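Local coordinates for succinoglycan biosynthesis protein (Bacillus cereus ATCC 14579, PDB 2QGM) that probably acts as an erythromycin-esterase-like hydrolase, although its substrate and its link to succinoglycan biosynthesis are not established, at residues G169-A174 with Q284-H289. Sequence-based numbering, arbitrary orientation.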
loop_
_atom_site.group_PDB
_atom_site.type_symbol
_atom_site.label_atom_id
_atom_site.label_comp_id
_atom_site.label_asym_id
_atom_site.label_seq_id
_atom_site.Cartn_x
_atom_site.Cartn_y
_atom_site.Cartn_z
ATOM N N GLY A 169 -0.927 -9.713 -1.094
ATOM C CA GLY A 169 -2.053 -8.831 -1.372
ATOM C C GLY A 169 -2.711 -8.552 -0.032
ATOM O O GLY A 169 -3.354 -9.429 0.542
ATOM N N LEU A 170 -2.542 -7.335 0.472
ATOM C CA LEU A 170 -3.069 -6.947 1.782
ATOM C C LEU A 170 -4.573 -6.762 1.896
ATOM O O LEU A 170 -5.149 -7.011 2.959
ATOM C CB LEU A 170 -2.441 -5.626 2.223
ATOM C CG LEU A 170 -0.926 -5.488 2.344
ATOM C CD1 LEU A 170 -0.593 -4.017 2.561
ATOM C CD2 LEU A 170 -0.412 -6.340 3.488
ATOM N N ASP A 171 -5.184 -6.305 0.811
ATOM C CA ASP A 171 -6.606 -5.978 0.785
ATOM C C ASP A 171 -7.638 -7.088 0.801
ATOM O O ASP A 171 -7.360 -8.255 0.500
ATOM C CB ASP A 171 -6.904 -5.046 -0.395
ATOM C CG ASP A 171 -7.665 -3.793 0.026
ATOM O OD1 ASP A 171 -8.482 -3.880 0.966
ATOM O OD2 ASP A 171 -7.453 -2.728 -0.590
ATOM N N LEU A 172 -8.853 -6.675 1.152
ATOM C CA LEU A 172 -10.001 -7.561 1.272
ATOM C C LEU A 172 -11.251 -6.954 0.631
ATOM O O LEU A 172 -12.332 -6.998 1.217
ATOM C CB LEU A 172 -10.282 -7.825 2.755
ATOM C CG LEU A 172 -9.240 -8.592 3.577
ATOM C CD1 LEU A 172 -9.622 -8.598 5.060
ATOM C CD2 LEU A 172 -9.157 -10.014 3.050
ATOM N N LYS A 173 -11.118 -6.386 -0.561
ATOM C CA LYS A 173 -12.283 -5.797 -1.215
ATOM C C LYS A 173 -13.075 -6.853 -1.981
ATOM O O LYS A 173 -14.154 -6.576 -2.504
ATOM C CB LYS A 173 -11.855 -4.664 -2.142
ATOM C CG LYS A 173 -11.151 -3.541 -1.403
ATOM C CD LYS A 173 -10.921 -2.339 -2.284
ATOM C CE LYS A 173 -10.028 -2.684 -3.454
ATOM N NZ LYS A 173 -9.680 -1.465 -4.234
ATOM N N ALA A 174 -12.538 -8.071 -2.007
ATOM C CA ALA A 174 -13.165 -9.202 -2.678
ATOM C C ALA A 174 -12.390 -10.485 -2.379
ATOM O O ALA A 174 -11.196 -10.444 -2.070
ATOM C CB ALA A 174 -13.197 -8.970 -4.187
ATOM N N GLN A 284 -7.297 -2.222 10.108
ATOM C CA GLN A 284 -6.719 -3.128 11.083
ATOM C C GLN A 284 -6.149 -4.343 10.330
ATOM O O GLN A 284 -5.001 -4.735 10.540
ATOM C CB GLN A 284 -7.822 -3.558 12.049
ATOM C CG GLN A 284 -7.400 -4.176 13.358
ATOM C CD GLN A 284 -8.574 -4.213 14.322
ATOM O OE1 GLN A 284 -9.181 -3.176 14.605
ATOM N NE2 GLN A 284 -8.906 -5.402 14.821
ATOM N N TYR A 285 -6.952 -4.912 9.436
ATOM C CA TYR A 285 -6.537 -6.074 8.670
ATOM C C TYR A 285 -5.412 -5.792 7.681
ATOM O O TYR A 285 -4.581 -6.666 7.419
ATOM C CB TYR A 285 -7.749 -6.696 7.967
ATOM C CG TYR A 285 -8.784 -7.191 8.957
ATOM C CD1 TYR A 285 -8.404 -7.604 10.234
ATOM C CD2 TYR A 285 -10.130 -7.274 8.616
ATOM C CE1 TYR A 285 -9.342 -8.089 11.150
ATOM C CE2 TYR A 285 -11.078 -7.756 9.524
ATOM C CZ TYR A 285 -10.675 -8.163 10.788
ATOM O OH TYR A 285 -11.597 -8.656 11.690
ATOM N N LEU A 286 -5.360 -4.586 7.124
ATOM C CA LEU A 286 -4.259 -4.277 6.216
ATOM C C LEU A 286 -2.972 -4.411 7.025
ATOM O O LEU A 286 -2.005 -5.034 6.582
ATOM C CB LEU A 286 -4.360 -2.850 5.684
ATOM C CG LEU A 286 -5.434 -2.573 4.633
ATOM C CD1 LEU A 286 -5.349 -1.103 4.220
ATOM C CD2 LEU A 286 -5.224 -3.481 3.411
ATOM N N ALA A 287 -2.978 -3.813 8.216
ATOM C CA ALA A 287 -1.831 -3.854 9.112
ATOM C C ALA A 287 -1.506 -5.278 9.528
ATOM O O ALA A 287 -0.338 -5.675 9.538
ATOM C CB ALA A 287 -2.093 -2.994 10.343
ATOM N N ASP A 288 -2.533 -6.048 9.880
ATOM C CA ASP A 288 -2.320 -7.431 10.292
ATOM C C ASP A 288 -1.623 -8.209 9.182
ATOM O O ASP A 288 -0.671 -8.943 9.430
ATOM C CB ASP A 288 -3.651 -8.121 10.611
ATOM C CG ASP A 288 -4.297 -7.606 11.884
ATOM O OD1 ASP A 288 -3.603 -6.980 12.720
ATOM O OD2 ASP A 288 -5.510 -7.844 12.043
ATOM N N HIS A 289 -2.100 -8.051 7.955
ATOM C CA HIS A 289 -1.488 -8.770 6.848
ATOM C C HIS A 289 -0.030 -8.377 6.635
ATOM O O HIS A 289 0.811 -9.238 6.373
ATOM C CB HIS A 289 -2.300 -8.566 5.572
ATOM C CG HIS A 289 -3.522 -9.431 5.505
ATOM N ND1 HIS A 289 -4.608 -9.131 4.711
ATOM C CD2 HIS A 289 -3.822 -10.598 6.124
ATOM C CE1 HIS A 289 -5.523 -10.074 4.843
ATOM N NE2 HIS A 289 -5.072 -10.978 5.694
#
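In Leu170, Leu286 and His289 alike, CG stands anti to the carbonyl carbon and beside the backbone N; in His289 the first torsion (chi1 -79°) carries the imidazole out from the helix toward the end of strand 166-171. There ND1 donates an almost straight hydrogen bond (169°) of 2.8 Å to Leu170 O. The carbonyl oxygen lies in the plane of the ring, at its edge, whereas ND1 stands above the carbonyl plane. Histidine suits the place because one flat group both donates to a buried main-chain oxygen and offers carbon atoms for packing. The bond also implies that the proton is on ND1.

Around this polar link the contact is apolar, and the leucines suit it by bringing branched, apolar ends to a buried site. Leu170 and His289 run antiparallel past one another, Leu170 CD2 reaching His289 CB at 3.6 Å. Leu286 lies beside Asp171, pointing the same way, and its CD2 is 3.7 Å from Leu170 CB. Beyond the strand, Leu172 lies roughly perpendicular to Tyr285, with its CD1 3.8 Å from Tyr285 CD2. Asp171, its CB turned from the helix, supplies an acceptor: OD1 takes Leu172 N through its anti lone pair and is also hydrogen-bonded to His282 NE2, so two donors meet on one oxygen.

Residues 169-171 run nearly antiparallel (162°) to residues 284-289, so helix 276-297 packs against edge strand 166-171 of the mixed alpha/beta sheet, beside strand 108-111; Trp115 meets the His289 ring, Lys265 of helix 253-269 touches Leu172, Tyr285 and His289, and helix 324-332 borders Leu286.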